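Local coordinates for bartonella effector protein (Bep) substrate of VirB T4SS (Bartonella clarridgeiae, PDB 4YK2), which is a Bartonella effector exported by the VirB type IV secretion system, its BID domain, the part described here, probably serving as secretion signal, at residues L44-F49 with N105-L109; E81-A87 with R99-E103; I62-P66 with Y116-E121. The contacts are given in a common frame with arbitrary orientation. Residues are numbered along the deposited sequence.

Contact 1: residues L44-F49 with N105-L109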
loop_
_atom_site.group_PDB
_atom_site.type_symbol
_atom_site.label_atom_id
_atom_site.label_comp_id
_atom_site.label_asym_id
_atom_site.label_seq_id
_atom_site.Cartn_x
_atom_site.Cartn_y
_atom_site.Cartn_z
ATOM N N LEU A 44 -7.603 -1.219 -0.839
ATOM C CA LEU A 44 -7.155 -2.384 -0.075
ATOM C C LEU A 44 -6.984 -2.098 1.427
ATOM O O LEU A 44 -7.229 -2.979 2.261
ATOM C CB LEU A 44 -5.849 -2.910 -0.665
ATOM C CG LEU A 44 -5.994 -3.483 -2.086
ATOM C CD1 LEU A 44 -4.628 -3.717 -2.689
ATOM C CD2 LEU A 44 -6.781 -4.794 -2.087
ATOM N N SER A 45 -6.571 -0.881 1.774
ATOM C CA SER A 45 -6.395 -0.517 3.192
ATOM C C SER A 45 -7.741 -0.468 3.921
ATOM O O SER A 45 -7.844 -0.816 5.105
ATOM C CB SER A 45 -5.674 0.837 3.332
ATOM O OG SER A 45 -4.309 0.754 2.913
ATOM N N GLN A 46 -8.765 -0.014 3.210
ATOM C CA GLN A 46 -10.127 -0.059 3.721
ATOM C C GLN A 46 -10.511 -1.501 4.076
ATOM O O GLN A 46 -11.101 -1.752 5.139
ATOM C CB GLN A 46 -11.105 0.538 2.702
ATOM C CG GLN A 46 -12.593 0.306 3.021
ATOM C CD GLN A 46 -13.020 0.896 4.357
ATOM O OE1 GLN A 46 -12.475 1.908 4.811
ATOM N NE2 GLN A 46 -14.007 0.265 4.993
ATOM N N ILE A 47 -10.161 -2.447 3.207
ATOM C CA ILE A 47 -10.498 -3.854 3.442
ATOM C C ILE A 47 -9.673 -4.460 4.577
ATOM O O ILE A 47 -10.201 -5.175 5.437
ATOM C CB ILE A 47 -10.319 -4.693 2.156
ATOM C CG1 ILE A 47 -11.246 -4.184 1.043
ATOM C CG2 ILE A 47 -10.599 -6.158 2.456
ATOM C CD1 ILE A 47 -10.946 -4.774 -0.350
ATOM N N VAL A 48 -8.373 -4.188 4.575
ATOM C CA VAL A 48 -7.472 -4.780 5.560
ATOM C C VAL A 48 -7.668 -4.159 6.955
ATOM O O VAL A 48 -7.726 -4.875 7.952
ATOM C CB VAL A 48 -5.998 -4.643 5.101
ATOM C CG1 VAL A 48 -5.047 -5.076 6.210
ATOM C CG2 VAL A 48 -5.755 -5.450 3.833
ATOM N N PHE A 49 -7.781 -2.832 7.018
ATOM C CA PHE A 49 -7.765 -2.117 8.296
ATOM C C PHE A 49 -9.056 -1.377 8.615
ATOM O O PHE A 49 -9.240 -0.921 9.741
ATOM C CB PHE A 49 -6.613 -1.101 8.330
ATOM C CG PHE A 49 -5.245 -1.725 8.297
ATOM C CD1 PHE A 49 -4.797 -2.506 9.356
ATOM C CD2 PHE A 49 -4.393 -1.506 7.220
ATOM C CE1 PHE A 49 -3.531 -3.072 9.348
ATOM C CE2 PHE A 49 -3.117 -2.074 7.193
ATOM C CZ PHE A 49 -2.683 -2.860 8.259
ATOM N N ASN A 105 -6.470 -10.025 1.798
ATOM C CA ASN A 105 -6.110 -8.905 0.939
ATOM C C ASN A 105 -4.772 -8.282 1.297
ATOM O O ASN A 105 -4.324 -7.353 0.636
ATOM C CB ASN A 105 -7.220 -7.856 0.965
ATOM C CG ASN A 105 -8.336 -8.196 -0.001
ATOM O OD1 ASN A 105 -8.246 -7.889 -1.181
ATOM N ND2 ASN A 105 -9.371 -8.871 0.488
ATOM N N ILE A 106 -4.124 -8.805 2.334
ATOM C CA ILE A 106 -2.820 -8.300 2.734
ATOM C C ILE A 106 -1.779 -8.488 1.613
ATOM O O ILE A 106 -1.026 -7.560 1.295
ATOM C CB ILE A 106 -2.389 -8.960 4.055
ATOM C CG1 ILE A 106 -3.195 -8.334 5.207
ATOM C CG2 ILE A 106 -0.903 -8.801 4.291
ATOM C CD1 ILE A 106 -2.968 -8.977 6.544
ATOM N N SER A 107 -1.747 -9.673 1.004
ATOM C CA SER A 107 -0.823 -9.928 -0.101
ATOM C C SER A 107 -0.934 -8.859 -1.213
ATOM O O SER A 107 0.076 -8.306 -1.655
ATOM C CB SER A 107 -1.071 -11.328 -0.677
ATOM O OG SER A 107 -0.131 -11.635 -1.686
ATOM N N LYS A 108 -2.156 -8.544 -1.637
ATOM C CA LYS A 108 -2.318 -7.572 -2.715
ATOM C C LYS A 108 -2.003 -6.151 -2.238
ATOM O O LYS A 108 -1.521 -5.335 -3.022
ATOM C CB LYS A 108 -3.728 -7.651 -3.312
ATOM C CG LYS A 108 -3.931 -8.826 -4.294
ATOM C CD LYS A 108 -3.245 -8.588 -5.647
ATOM C CE LYS A 108 -3.560 -9.698 -6.653
ATOM N NZ LYS A 108 -3.150 -9.336 -8.039
ATOM N N LEU A 109 -2.239 -5.858 -0.960
ATOM C CA LEU A 109 -1.866 -4.552 -0.415
ATOM C C LEU A 109 -0.337 -4.378 -0.464
ATOM O O LEU A 109 0.170 -3.337 -0.879
ATOM C CB LEU A 109 -2.391 -4.386 1.023
ATOM C CG LEU A 109 -2.026 -3.105 1.787
ATOM C CD1 LEU A 109 -2.366 -1.850 0.991
ATOM C CD2 LEU A 109 -2.728 -3.072 3.155
#
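Helix packing is often a matter of one residue finding a hollow in the opposite surface, and Leu109 is a clear instance of a knob entering a hole. Its side chain sits among Leu44, Ser45, Val48 and Phe49, four residues that outline a pocket on the last turn and a half of helix 21-49. Leu109 CD1 lies 4.0 Å from Leu44 CB and 3.8 Å from Ser45 OG, while Leu109 CD2 lies 3.9 Å from Val48 CG2 and 4.2 Å from Phe49 CE2, so the forked end of the leucine spreads across the hollow. The hydroxyl of Ser45 is turned to its own helix, where it hydrogen-bonds to the carbonyl of Ile41.

Leu44 pushes back the other way. Leu44 CD1 comes within 3.5 Å of Lys108 O and 3.6 Å of Leu109 N, resting on the backbone of the first turn of helix 106-123, and Leu44 CD2 is 3.5 Å from Asn105 OD1. One turn on, Val48 fills the space beside Asn105 and Ile106, with Val48 CG1 3.9 Å from Ile106 CG1. Ile47 CG2 touches Asn105 ND2 at 3.6 Å, the same nitrogen that hydrogen-bonds to Gln101 O. The contact thus joins the end of helix 21-49 to the start of helix 106-123 within the four-helix bundle of the BID domain; Leu76 of helix 69-78 touches both Phe49 and Leu109, bringing a third helix to the same core.

Contact 2: residues E81-A87 with R99-E103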
loop_
_atom_site.group_PDB
_atom_site.type_symbol
_atom_site.label_atom_id
_atom_site.label_comp_id
_atom_site.label_asym_id
_atom_site.label_seq_id
_atom_site.Cartn_x
_atom_site.Cartn_y
_atom_site.Cartn_z
ATOM N N GLU A 81 -0.782 -6.342 12.312
ATOM C CA GLU A 81 -1.470 -5.653 13.404
ATOM C C GLU A 81 -0.493 -4.770 14.210
ATOM O O GLU A 81 -0.902 -4.047 15.103
ATOM C CB GLU A 81 -2.241 -6.663 14.293
ATOM C CG GLU A 81 -3.566 -7.113 13.606
ATOM C CD GLU A 81 -4.517 -7.952 14.468
ATOM O OE1 GLU A 81 -4.037 -8.877 15.166
ATOM O OE2 GLU A 81 -5.757 -7.699 14.423
ATOM N N SER A 82 0.782 -4.766 13.832
ATOM C CA SER A 82 1.706 -3.725 14.299
ATOM C C SER A 82 1.214 -2.343 13.886
ATOM O O SER A 82 1.420 -1.368 14.599
ATOM C CB SER A 82 3.120 -3.932 13.732
ATOM O OG SER A 82 3.743 -5.048 14.334
ATOM N N PHE A 83 0.580 -2.248 12.714
ATOM C CA PHE A 83 0.129 -0.949 12.227
ATOM C C PHE A 83 -1.225 -0.555 12.827
ATOM O O PHE A 83 -1.432 0.594 13.227
ATOM C CB PHE A 83 0.061 -0.948 10.680
ATOM C CG PHE A 83 1.403 -1.137 10.020
ATOM C CD1 PHE A 83 2.389 -0.164 10.133
ATOM C CD2 PHE A 83 1.679 -2.277 9.285
ATOM C CE1 PHE A 83 3.629 -0.334 9.544
ATOM C CE2 PHE A 83 2.914 -2.446 8.669
ATOM C CZ PHE A 83 3.886 -1.474 8.792
ATOM N N ALA A 84 -2.147 -1.508 12.871
ATOM C CA ALA A 84 -3.477 -1.294 13.430
ATOM C C ALA A 84 -4.159 -2.641 13.523
ATOM O O ALA A 84 -3.737 -3.593 12.875
ATOM C CB ALA A 84 -4.301 -0.340 12.562
ATOM N N LYS A 85 -5.222 -2.720 14.315
ATOM C CA LYS A 85 -6.041 -3.929 14.358
ATOM C C LYS A 85 -6.630 -4.210 12.973
ATOM O O LYS A 85 -7.034 -3.284 12.275
ATOM C CB LYS A 85 -7.164 -3.775 15.393
ATOM C CG LYS A 85 -8.031 -5.008 15.539
ATOM C CD LYS A 85 -8.854 -4.952 16.811
ATOM C CE LYS A 85 -10.177 -4.279 16.565
ATOM N NZ LYS A 85 -11.012 -5.096 15.644
ATOM N N LEU A 86 -6.664 -5.474 12.567
ATOM C CA LEU A 86 -7.275 -5.821 11.284
ATOM C C LEU A 86 -8.785 -5.621 11.346
ATOM O O LEU A 86 -9.389 -5.725 12.424
ATOM C CB LEU A 86 -6.962 -7.266 10.905
ATOM C CG LEU A 86 -5.499 -7.644 10.695
ATOM C CD1 LEU A 86 -5.402 -9.105 10.295
ATOM C CD2 LEU A 86 -4.860 -6.756 9.654
ATOM N N ALA A 87 -9.393 -5.334 10.201
ATOM C CA ALA A 87 -10.846 -5.216 10.120
ATOM C C ALA A 87 -11.490 -6.541 10.501
ATOM O O ALA A 87 -10.858 -7.589 10.407
ATOM C CB ALA A 87 -11.280 -4.798 8.725
ATOM N N ARG A 99 -12.938 -10.373 8.904
ATOM C CA ARG A 99 -11.544 -10.625 9.247
ATOM C C ARG A 99 -10.868 -11.489 8.185
ATOM O O ARG A 99 -9.717 -11.250 7.825
ATOM C CB ARG A 99 -11.427 -11.301 10.613
ATOM C CG ARG A 99 -9.998 -11.687 10.979
ATOM C CD ARG A 99 -9.071 -10.469 11.031
ATOM N NE ARG A 99 -9.541 -9.440 11.966
ATOM C CZ ARG A 99 -9.209 -9.382 13.255
ATOM N NH1 ARG A 99 -8.402 -10.297 13.788
ATOM N NH2 ARG A 99 -9.686 -8.408 14.022
ATOM N N LYS A 100 -11.580 -12.499 7.697
ATOM C CA LYS A 100 -11.029 -13.375 6.671
ATOM C C LYS A 100 -10.749 -12.588 5.388
ATOM O O LYS A 100 -9.701 -12.763 4.784
ATOM C CB LYS A 100 -11.965 -14.557 6.405
ATOM C CG LYS A 100 -12.075 -15.516 7.598
ATOM C CD LYS A 100 -12.822 -16.797 7.246
ATOM C CE LYS A 100 -12.757 -17.807 8.387
ATOM N NZ LYS A 100 -13.407 -19.108 8.042
ATOM N N GLN A 101 -11.655 -11.693 4.999
ATOM C CA GLN A 101 -11.403 -10.845 3.830
ATOM C C GLN A 101 -10.224 -9.904 4.059
ATOM O O GLN A 101 -9.448 -9.660 3.141
ATOM C CB GLN A 101 -12.641 -10.029 3.451
ATOM C CG GLN A 101 -13.743 -10.838 2.768
ATOM C CD GLN A 101 -13.225 -11.698 1.619
ATOM O OE1 GLN A 101 -13.275 -12.933 1.673
ATOM N NE2 GLN A 101 -12.727 -11.046 0.572
ATOM N N ALA A 102 -10.095 -9.370 5.275
ATOM C CA ALA A 102 -8.969 -8.499 5.593
ATOM C C ALA A 102 -7.659 -9.240 5.355
ATOM O O ALA A 102 -6.770 -8.747 4.639
ATOM C CB ALA A 102 -9.051 -8.004 7.046
ATOM N N GLU A 103 -7.557 -10.437 5.936
ATOM C CA GLU A 103 -6.340 -11.238 5.829
ATOM C C GLU A 103 -6.031 -11.615 4.382
ATOM O O GLU A 103 -4.875 -11.586 3.970
ATOM C CB GLU A 103 -6.442 -12.499 6.699
ATOM C CG GLU A 103 -6.331 -12.186 8.193
ATOM C CD GLU A 103 -6.321 -13.427 9.080
ATOM O OE1 GLU A 103 -6.592 -14.541 8.583
ATOM O OE2 GLU A 103 -6.045 -13.275 10.285
HETATM O O HOH W 1 -8.092 -8.857 16.704
#
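Arg99 lays one face of its guanidinium over the side chain of Leu86, with Leu86 CB 3.5 Å from Arg99 NE. This is a loop held to a helix at one end of the BID four-helix bundle, probably in the hook that tops it: residues 81-87 follow helix 69-78, and Arg99 belongs to the short helix 97-103. It illustrates how one arginine can gather an irregular chain by its carbonyls. Arg99 NE gives a well-directed hydrogen bond to Ala87 O at 2.8 Å, and Arg99 NH2 a weak one to Leu86 O at 3.1 Å; NH2 also hydrogen-bonds to Gly88 O. Glu81 lies over the same face as Leu86, in a long salt bridge of charges alone, Glu81 OE2 to Arg99 NH1 at 3.8 Å. Leu86 N also hydrogen-bonds to Glu81 OE2 at 3.0 Å, folding the loop on itself.

Apolar packing continues the contact through Ala102. Ala102 CB stands 4.3 Å from Ala87 CB and 4.4 Å from Leu86 CB, while Leu86 CD1 meets Glu103 CG at 3.8 Å; the carboxylate of Glu103 pairs with Lys95. A water accepts from Arg99 NH2 at 3.2 Å and donates weakly to Glu81 OE2 at 3.5 Å.

Contact 3: residues I62-P66 with Y116-E121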
loop_
_atom_site.group_PDB
_atom_site.type_symbol
_atom_site.label_atom_id
_atom_site.label_comp_id
_atom_site.label_asym_id
_atom_site.label_seq_id
_atom_site.Cartn_x
_atom_site.Cartn_y
_atom_site.Cartn_z
ATOM N N ILE A 62 7.841 6.234 2.466
ATOM C CA ILE A 62 8.303 5.540 1.273
ATOM C C ILE A 62 8.468 6.548 0.148
ATOM O O ILE A 62 9.457 6.515 -0.589
ATOM C CB ILE A 62 7.340 4.399 0.876
ATOM C CG1 ILE A 62 7.506 3.219 1.836
ATOM C CG2 ILE A 62 7.596 3.936 -0.553
ATOM C CD1 ILE A 62 6.410 2.179 1.725
ATOM N N HIS A 63 7.513 7.456 0.019
ATOM C CA HIS A 63 7.603 8.470 -1.029
ATOM C C HIS A 63 8.910 9.257 -0.918
ATOM O O HIS A 63 9.576 9.532 -1.917
ATOM C CB HIS A 63 6.417 9.426 -0.966
ATOM C CG HIS A 63 6.387 10.410 -2.098
ATOM N ND1 HIS A 63 7.023 11.632 -2.038
ATOM C CD2 HIS A 63 5.820 10.337 -3.324
ATOM C CE1 HIS A 63 6.834 12.278 -3.175
ATOM N NE2 HIS A 63 6.112 11.513 -3.977
ATOM N N GLU A 64 9.267 9.606 0.309
ATOM C CA GLU A 64 10.481 10.364 0.589
ATOM C C GLU A 64 11.735 9.518 0.396
ATOM O O GLU A 64 12.749 9.985 -0.122
ATOM C CB GLU A 64 10.426 10.905 2.019
ATOM C CG GLU A 64 11.779 11.090 2.677
ATOM C CD GLU A 64 12.438 12.389 2.302
ATOM O OE1 GLU A 64 11.840 13.152 1.511
ATOM O OE2 GLU A 64 13.555 12.646 2.806
ATOM N N ASN A 65 11.668 8.269 0.834
ATOM C CA ASN A 65 12.787 7.364 0.679
ATOM C C ASN A 65 12.287 5.958 0.394
ATOM O O ASN A 65 12.008 5.208 1.320
ATOM C CB ASN A 65 13.669 7.371 1.929
ATOM C CG ASN A 65 14.956 6.592 1.724
ATOM O OD1 ASN A 65 15.189 6.034 0.647
ATOM N ND2 ASN A 65 15.807 6.558 2.746
ATOM N N PRO A 66 12.183 5.593 -0.894
ATOM C CA PRO A 66 11.610 4.293 -1.250
ATOM C C PRO A 66 12.429 3.101 -0.780
ATOM O O PRO A 66 11.932 1.970 -0.818
ATOM C CB PRO A 66 11.552 4.350 -2.785
ATOM C CG PRO A 66 11.496 5.798 -3.093
ATOM C CD PRO A 66 12.410 6.426 -2.086
ATOM N N TYR A 116 3.773 1.096 -6.068
ATOM C CA TYR A 116 3.844 2.512 -5.729
ATOM C C TYR A 116 5.299 2.951 -5.551
ATOM O O TYR A 116 5.745 3.935 -6.154
ATOM C CB TYR A 116 3.025 2.780 -4.455
ATOM C CG TYR A 116 3.184 4.169 -3.886
ATOM C CD1 TYR A 116 2.449 5.238 -4.389
ATOM C CD2 TYR A 116 4.049 4.408 -2.825
ATOM C CE1 TYR A 116 2.592 6.499 -3.868
ATOM C CE2 TYR A 116 4.198 5.667 -2.296
ATOM C CZ TYR A 116 3.461 6.708 -2.818
ATOM O OH TYR A 116 3.607 7.962 -2.283
ATOM N N ALA A 117 6.045 2.202 -4.747
ATOM C CA ALA A 117 7.460 2.496 -4.508
ATOM C C ALA A 117 8.291 2.474 -5.787
ATOM O O ALA A 117 9.158 3.320 -5.972
ATOM C CB ALA A 117 8.037 1.518 -3.513
ATOM N N ASP A 118 8.044 1.490 -6.649
ATOM C CA ASP A 118 8.745 1.391 -7.927
ATOM C C ASP A 118 8.455 2.595 -8.808
ATOM O O ASP A 118 9.348 3.107 -9.481
ATOM C CB ASP A 118 8.349 0.117 -8.680
ATOM C CG ASP A 118 8.955 -1.142 -8.076
ATOM O OD1 ASP A 118 9.822 -1.025 -7.188
ATOM O OD2 ASP A 118 8.568 -2.249 -8.507
ATOM N N ALA A 119 7.199 3.035 -8.812
ATOM C CA ALA A 119 6.793 4.157 -9.651
ATOM C C ALA A 119 7.417 5.444 -9.132
ATOM O O ALA A 119 7.875 6.276 -9.912
ATOM C CB ALA A 119 5.281 4.273 -9.701
ATOM N N VAL A 120 7.445 5.603 -7.813
ATOM C CA VAL A 120 8.089 6.758 -7.202
ATOM C C VAL A 120 9.588 6.739 -7.503
ATOM O O VAL A 120 10.169 7.748 -7.907
ATOM C CB VAL A 120 7.841 6.802 -5.682
ATOM C CG1 VAL A 120 8.664 7.918 -5.047
ATOM C CG2 VAL A 120 6.354 6.989 -5.379
ATOM N N GLU A 121 10.208 5.583 -7.297
ATOM C CA GLU A 121 11.636 5.409 -7.538
ATOM C C GLU A 121 11.993 5.710 -8.991
ATOM O O GLU A 121 13.056 6.258 -9.279
ATOM C CB GLU A 121 12.062 3.981 -7.181
ATOM C CG GLU A 121 13.540 3.702 -7.337
ATOM C CD GLU A 121 14.307 3.904 -6.050
ATOM O OE1 GLU A 121 15.147 4.827 -5.990
ATOM O OE2 GLU A 121 14.075 3.130 -5.099
#
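Two helices of the BID four-helix bundle meet here where one of them ends: the last turn of helix 56-64 and the residues after it rest on helix 106-123 near its C-terminal end. Apolar packing carries most of the contact. Ile62 CG2 reaches Ala117 CB at 3.8 Å and the edge of the Tyr116 ring at CE2, 4.2 Å away. Pro66 meets Val120, one turn further along the helix from Tyr116, with Pro66 CG 4.0 Å from Val120 CG1. Asn65 is the first residue to leave helical geometry, and this change of direction brings Pro66 down on Ala117 and Val120, with the two CA atoms of Pro66 and Ala117 5.6 Å apart.

Contacts between apolar and polar atoms frame this core. Val120 CG1 lies 3.6 Å from His63 O, and Pro66 CB is 3.6 Å from Glu121 OE2. Around the site, Thr69 of helix 69-78 touches both Ile62 and Ala117, while Tyr116 also leans on Gln37 and Glu38 of helix 21-49. Towards the exposed margin the two ring side chains meet, with the Tyr116 OH near the plane of the imidazole, 3.4 Å from His63 CD2.

Contacts 1 and 3 share helix 106-123, near its start and its end, with centres about 19 Å apart and no touching atoms. Along the chain their segments alternate, 44-49, 62-66, 105-109, 116-121, the last helix packing on helix 21-49 in contact 1 and on helix 56-64 in contact 3. Contact 2 is nested inside both loops. Its centre is about 8 Å from that of contact 1, which it touches through a probable hydrogen bond, Val48 O to Ala87 N at 2.8 Å, but about 24 Å from that of contact 3, across the chain's centre. The 81-103 region, probably part of the hook, thus meets the bundle at the contact 1 end.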